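Local coordinates for putative polyphosphate kinase 2 family protein (Arthrobacter aurescens, PDB 3RHF), which probably acts as a polyphosphate kinase, moving phosphate between polyphosphate and nucleotides on a P-loop-type alpha/beta/alpha scaffold, at residues Val96-Phe109 and Gln128-Ser141. Numbering follows the deposited sequence.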
loop_
_atom_site.group_PDB
_atom_site.type_symbol
_atom_site.label_atom_id
_atom_site.label_comp_id
_atom_site.label_asym_id
_atom_site.label_seq_id
_atom_site.Cartn_x
_atom_site.Cartn_y
_atom_site.Cartn_z
ATOM N N VAL A 96 -0.276 -0.603 6.594
ATOM C CA VAL A 96 -0.358 -1.045 5.224
ATOM C C VAL A 96 0.973 -1.497 4.668
ATOM O O VAL A 96 1.062 -2.537 3.989
ATOM C CB VAL A 96 -0.996 0.054 4.364
ATOM C CG1 VAL A 96 -0.717 -0.181 2.937
ATOM C CG2 VAL A 96 -2.511 0.105 4.661
ATOM N N GLY A 97 2.025 -0.786 5.004
ATOM C CA GLY A 97 3.341 -1.141 4.525
ATOM C C GLY A 97 3.939 -2.372 5.118
ATOM O O GLY A 97 4.925 -2.874 4.628
ATOM N N ALA A 98 3.402 -2.853 6.215
ATOM C CA ALA A 98 3.883 -4.114 6.786
ATOM C C ALA A 98 3.209 -5.235 6.039
ATOM O O ALA A 98 3.642 -6.370 6.163
ATOM C CB ALA A 98 3.563 -4.223 8.263
HETATM N N MSE A 99 2.144 -4.933 5.285
HETATM C CA MSE A 99 1.330 -5.966 4.620
HETATM C C MSE A 99 1.623 -6.070 3.121
HETATM O O MSE A 99 2.312 -5.228 2.557
HETATM C CB MSE A 99 -0.138 -5.674 4.860
HETATM C CG MSE A 99 -0.498 -5.847 6.293
HETATM SE SE MSE A 99 -2.379 -5.562 6.671
HETATM C CE MSE A 99 -2.314 -6.364 8.423
ATOM N N ASP A 100 1.145 -7.134 2.480
ATOM C CA ASP A 100 1.157 -7.170 1.024
ATOM C C ASP A 100 -0.039 -6.371 0.532
ATOM O O ASP A 100 -1.139 -6.707 0.874
ATOM C CB ASP A 100 1.138 -8.594 0.467
ATOM C CG ASP A 100 1.460 -8.643 -1.066
ATOM O OD1 ASP A 100 2.386 -9.423 -1.453
ATOM O OD2 ASP A 100 0.800 -7.907 -1.858
ATOM N N PRO A 101 0.198 -5.321 -0.282
ATOM C CA PRO A 101 -0.860 -4.420 -0.760
ATOM C C PRO A 101 -1.951 -5.099 -1.558
ATOM O O PRO A 101 -3.066 -4.618 -1.586
ATOM C CB PRO A 101 -0.117 -3.412 -1.653
ATOM C CG PRO A 101 1.178 -4.069 -2.017
ATOM C CD PRO A 101 1.508 -4.993 -0.886
ATOM N N GLN A 102 -1.662 -6.229 -2.179
ATOM C CA GLN A 102 -2.692 -6.954 -2.881
ATOM C C GLN A 102 -3.636 -7.632 -1.919
ATOM O O GLN A 102 -4.679 -8.117 -2.332
ATOM C CB GLN A 102 -2.059 -7.894 -3.894
ATOM C CG GLN A 102 -1.318 -7.035 -5.006
ATOM C CD GLN A 102 -0.542 -7.829 -6.093
ATOM O OE1 GLN A 102 -1.030 -8.835 -6.627
ATOM N NE2 GLN A 102 0.647 -7.313 -6.472
ATOM N N GLY A 103 -3.334 -7.553 -0.622
ATOM C CA GLY A 103 -4.180 -8.136 0.457
ATOM C C GLY A 103 -4.906 -7.088 1.300
ATOM O O GLY A 103 -5.579 -7.434 2.262
ATOM N N VAL A 104 -4.809 -5.823 0.864
ATOM C CA VAL A 104 -5.302 -4.665 1.619
ATOM C C VAL A 104 -6.164 -3.769 0.796
ATOM O O VAL A 104 -5.829 -3.502 -0.347
ATOM C CB VAL A 104 -4.116 -3.802 2.129
ATOM C CG1 VAL A 104 -4.596 -2.555 2.820
ATOM C CG2 VAL A 104 -3.279 -4.614 3.080
ATOM N N GLN A 105 -7.270 -3.304 1.361
ATOM C CA GLN A 105 -8.189 -2.323 0.669
ATOM C C GLN A 105 -8.221 -1.118 1.599
ATOM O O GLN A 105 -8.848 -1.155 2.653
ATOM C CB GLN A 105 -9.632 -2.858 0.347
ATOM C CG GLN A 105 -9.636 -4.360 -0.089
ATOM C CD GLN A 105 -10.954 -4.982 -0.661
ATOM O OE1 GLN A 105 -11.625 -5.829 -0.013
ATOM N NE2 GLN A 105 -11.252 -4.644 -1.891
ATOM N N LEU A 106 -7.439 -0.105 1.253
ATOM C CA LEU A 106 -7.417 1.131 1.986
ATOM C C LEU A 106 -8.401 2.142 1.346
ATOM O O LEU A 106 -8.398 2.336 0.140
ATOM C CB LEU A 106 -6.019 1.708 1.945
ATOM C CG LEU A 106 -5.911 3.170 2.338
ATOM C CD1 LEU A 106 -6.351 3.266 3.821
ATOM C CD2 LEU A 106 -4.456 3.613 2.112
ATOM N N THR A 107 -9.226 2.779 2.169
ATOM C CA THR A 107 -9.978 3.939 1.762
ATOM C C THR A 107 -9.764 5.090 2.777
ATOM O O THR A 107 -9.958 4.917 3.966
ATOM C CB THR A 107 -11.504 3.620 1.662
ATOM O OG1 THR A 107 -11.720 2.522 0.753
ATOM C CG2 THR A 107 -12.270 4.852 1.170
ATOM N N ALA A 108 -9.341 6.244 2.284
ATOM C CA ALA A 108 -9.335 7.505 3.031
ATOM C C ALA A 108 -10.542 8.325 2.566
ATOM O O ALA A 108 -10.516 8.978 1.498
ATOM C CB ALA A 108 -8.026 8.266 2.764
ATOM N N PHE A 109 -11.611 8.248 3.347
ATOM C CA PHE A 109 -12.844 8.991 3.080
ATOM C C PHE A 109 -12.605 10.496 3.160
ATOM O O PHE A 109 -12.084 11.014 4.145
ATOM C CB PHE A 109 -13.967 8.548 4.030
ATOM C CG PHE A 109 -14.484 7.139 3.747
ATOM C CD1 PHE A 109 -15.308 6.890 2.656
ATOM C CD2 PHE A 109 -14.104 6.070 4.545
ATOM C CE1 PHE A 109 -15.767 5.609 2.373
ATOM C CE2 PHE A 109 -14.536 4.793 4.270
ATOM C CZ PHE A 109 -15.383 4.557 3.181
ATOM N N GLN A 128 -17.121 0.086 0.238
ATOM C CA GLN A 128 -15.683 -0.112 0.426
ATOM C C GLN A 128 -15.314 -1.171 1.435
ATOM O O GLN A 128 -14.178 -1.357 1.641
ATOM C CB GLN A 128 -15.006 1.202 0.850
ATOM C CG GLN A 128 -15.368 2.372 -0.044
ATOM C CD GLN A 128 -14.862 2.203 -1.472
ATOM O OE1 GLN A 128 -13.733 1.752 -1.695
ATOM N NE2 GLN A 128 -15.693 2.583 -2.449
ATOM N N VAL A 129 -16.268 -1.877 2.040
ATOM C CA VAL A 129 -15.967 -2.885 3.018
ATOM C C VAL A 129 -15.095 -3.991 2.436
ATOM O O VAL A 129 -15.195 -4.311 1.272
ATOM C CB VAL A 129 -17.250 -3.451 3.614
ATOM C CG1 VAL A 129 -18.052 -2.350 4.233
ATOM C CG2 VAL A 129 -18.120 -4.198 2.543
ATOM N N PRO A 130 -14.187 -4.560 3.234
ATOM C CA PRO A 130 -13.238 -5.438 2.601
ATOM C C PRO A 130 -13.896 -6.761 2.134
ATOM O O PRO A 130 -14.920 -7.198 2.682
ATOM C CB PRO A 130 -12.203 -5.663 3.667
ATOM C CG PRO A 130 -12.976 -5.578 4.943
ATOM C CD PRO A 130 -14.058 -4.566 4.699
ATOM N N ALA A 131 -13.327 -7.343 1.090
ATOM C CA ALA A 131 -13.790 -8.624 0.603
ATOM C C ALA A 131 -13.172 -9.739 1.487
ATOM O O ALA A 131 -12.222 -9.487 2.246
ATOM C CB ALA A 131 -13.371 -8.797 -0.894
ATOM N N ALA A 132 -13.732 -10.947 1.377
ATOM C CA ALA A 132 -13.146 -12.178 1.958
ATOM C C ALA A 132 -11.625 -12.242 1.822
ATOM O O ALA A 132 -11.075 -12.015 0.771
ATOM C CB ALA A 132 -13.748 -13.422 1.333
ATOM N N GLY A 133 -10.952 -12.534 2.912
ATOM C CA GLY A 133 -9.520 -12.631 2.886
ATOM C C GLY A 133 -8.779 -11.312 2.860
ATOM O O GLY A 133 -7.545 -11.313 2.780
HETATM N N MSE A 134 -9.492 -10.192 2.922
HETATM C CA MSE A 134 -8.829 -8.914 2.823
HETATM C C MSE A 134 -8.737 -8.217 4.169
HETATM O O MSE A 134 -9.531 -8.499 5.079
HETATM C CB MSE A 134 -9.535 -8.020 1.840
HETATM C CG MSE A 134 -9.710 -8.594 0.419
HETATM SE SE MSE A 134 -8.021 -8.695 -0.565
HETATM C CE MSE A 134 -7.659 -6.815 -0.953
ATOM N N VAL A 135 -7.718 -7.350 4.310
ATOM C CA VAL A 135 -7.652 -6.405 5.433
ATOM C C VAL A 135 -8.065 -5.077 4.907
ATOM O O VAL A 135 -7.437 -4.513 4.029
ATOM C CB VAL A 135 -6.234 -6.272 6.028
ATOM C CG1 VAL A 135 -6.206 -5.144 7.047
ATOM C CG2 VAL A 135 -5.778 -7.642 6.673
ATOM N N GLY A 136 -9.150 -4.573 5.410
ATOM C CA GLY A 136 -9.612 -3.251 4.983
ATOM C C GLY A 136 -9.161 -2.203 5.971
ATOM O O GLY A 136 -9.213 -2.429 7.214
ATOM N N VAL A 137 -8.698 -1.065 5.452
ATOM C CA VAL A 137 -8.357 0.055 6.325
ATOM C C VAL A 137 -9.141 1.279 5.929
ATOM O O VAL A 137 -9.064 1.741 4.782
ATOM C CB VAL A 137 -6.848 0.339 6.354
ATOM C CG1 VAL A 137 -6.584 1.645 7.135
ATOM C CG2 VAL A 137 -6.076 -0.861 6.942
ATOM N N PHE A 138 -9.899 1.787 6.908
ATOM C CA PHE A 138 -10.645 3.050 6.805
ATOM C C PHE A 138 -9.922 4.184 7.580
ATOM O O PHE A 138 -9.961 4.244 8.830
ATOM C CB PHE A 138 -12.068 2.910 7.378
ATOM C CG PHE A 138 -13.073 2.159 6.497
ATOM C CD1 PHE A 138 -12.749 1.653 5.242
ATOM C CD2 PHE A 138 -14.374 1.987 6.959
ATOM C CE1 PHE A 138 -13.726 0.961 4.450
ATOM C CE2 PHE A 138 -15.329 1.286 6.211
ATOM C CZ PHE A 138 -15.004 0.773 4.952
ATOM N N ASP A 139 -9.231 5.037 6.816
ATOM C CA ASP A 139 -8.775 6.338 7.304
ATOM C C ASP A 139 -9.949 7.341 7.232
ATOM O O ASP A 139 -10.308 7.832 6.164
ATOM C CB ASP A 139 -7.547 6.820 6.518
ATOM C CG ASP A 139 -6.994 8.150 7.009
ATOM O OD1 ASP A 139 -7.673 8.784 7.813
ATOM O OD2 ASP A 139 -5.880 8.573 6.595
ATOM N N ARG A 140 -10.487 7.637 8.421
ATOM C CA ARG A 140 -11.829 8.178 8.627
ATOM C C ARG A 140 -12.861 7.160 8.153
ATOM O O ARG A 140 -12.510 6.217 7.460
ATOM C CB ARG A 140 -12.025 9.529 7.951
ATOM C CG ARG A 140 -11.068 10.583 8.406
ATOM C CD ARG A 140 -11.298 11.818 7.573
ATOM N NE ARG A 140 -10.454 12.926 7.974
ATOM C CZ ARG A 140 -9.222 13.161 7.528
ATOM N NH1 ARG A 140 -8.574 14.224 7.998
ATOM N NH2 ARG A 140 -8.624 12.360 6.634
ATOM N N SER A 141 -14.104 7.340 8.572
ATOM C CA SER A 141 -15.109 6.313 8.428
ATOM C C SER A 141 -16.558 6.833 8.461
ATOM O O SER A 141 -16.837 8.022 8.200
ATOM C CB SER A 141 -14.928 5.319 9.548
ATOM O OG SER A 141 -15.506 5.843 10.715
HETATM O O HOH W 1 -5.241 -9.935 3.038
HETATM O O HOH W 2 -11.375 0.128 1.736
HETATM O O HOH W 3 -9.671 10.441 5.355
#
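Val104 through Ala108 pair in register with Val135 through Asp139, joining the outermost strand of this chain's five-stranded parallel sheet to its neighbour, the strand axes 11° apart, within the P-loop NTPase-like alpha/beta/alpha sandwich. The parallel ladder runs from Val135 N to Gly103 O through Gln105 N to Val135 O, Val137 N to Gln105 O, Thr107 N to Val137 O and Asp139 N to Thr107 O; a weak bond from Phe109 N to Asp139 O ends it.

A side-chain amide ties the edge strand to the loop before strand 135-139. Gln105, extended beyond CG, accepts a hydrogen bond from Ala131 N on OE1, nearly in line with the amide carbonyl; its modelled 2.5 Å is doubtfully short. Selenomethionine Met134 crosses it at about a right angle, bent at chi2 and chi3 so that CE approaches Gln105 CG tightly, at 3.3 Å. With an alanine for Gln105, Ala131 N would probably lose this acceptor, and Met134 the chain it packs on.

Apolar contacts on the face of Val104, Leu106, Val135 and Val137 include Leu106 CD1, 3.7 Å from Val137 CG1, and selenomethionine Met99 SE against Val135 CG1, where both side chains also touch helix 43-69.

On the face of Thr107 and Phe138 the aromatic pair is T-shaped: Phe109 aims CE2 at the centre of the Phe138 ring, planes at 84°, while Thr107 CG2 lies over one face of Phe109.

Beyond the strand ends, Arg140 forms a salt bridge with Asp84, and one water joins Arg140 NH2 to the carbonyl oxygens of Phe109 and Asp139, lying 2.8 Å from Phe109 O.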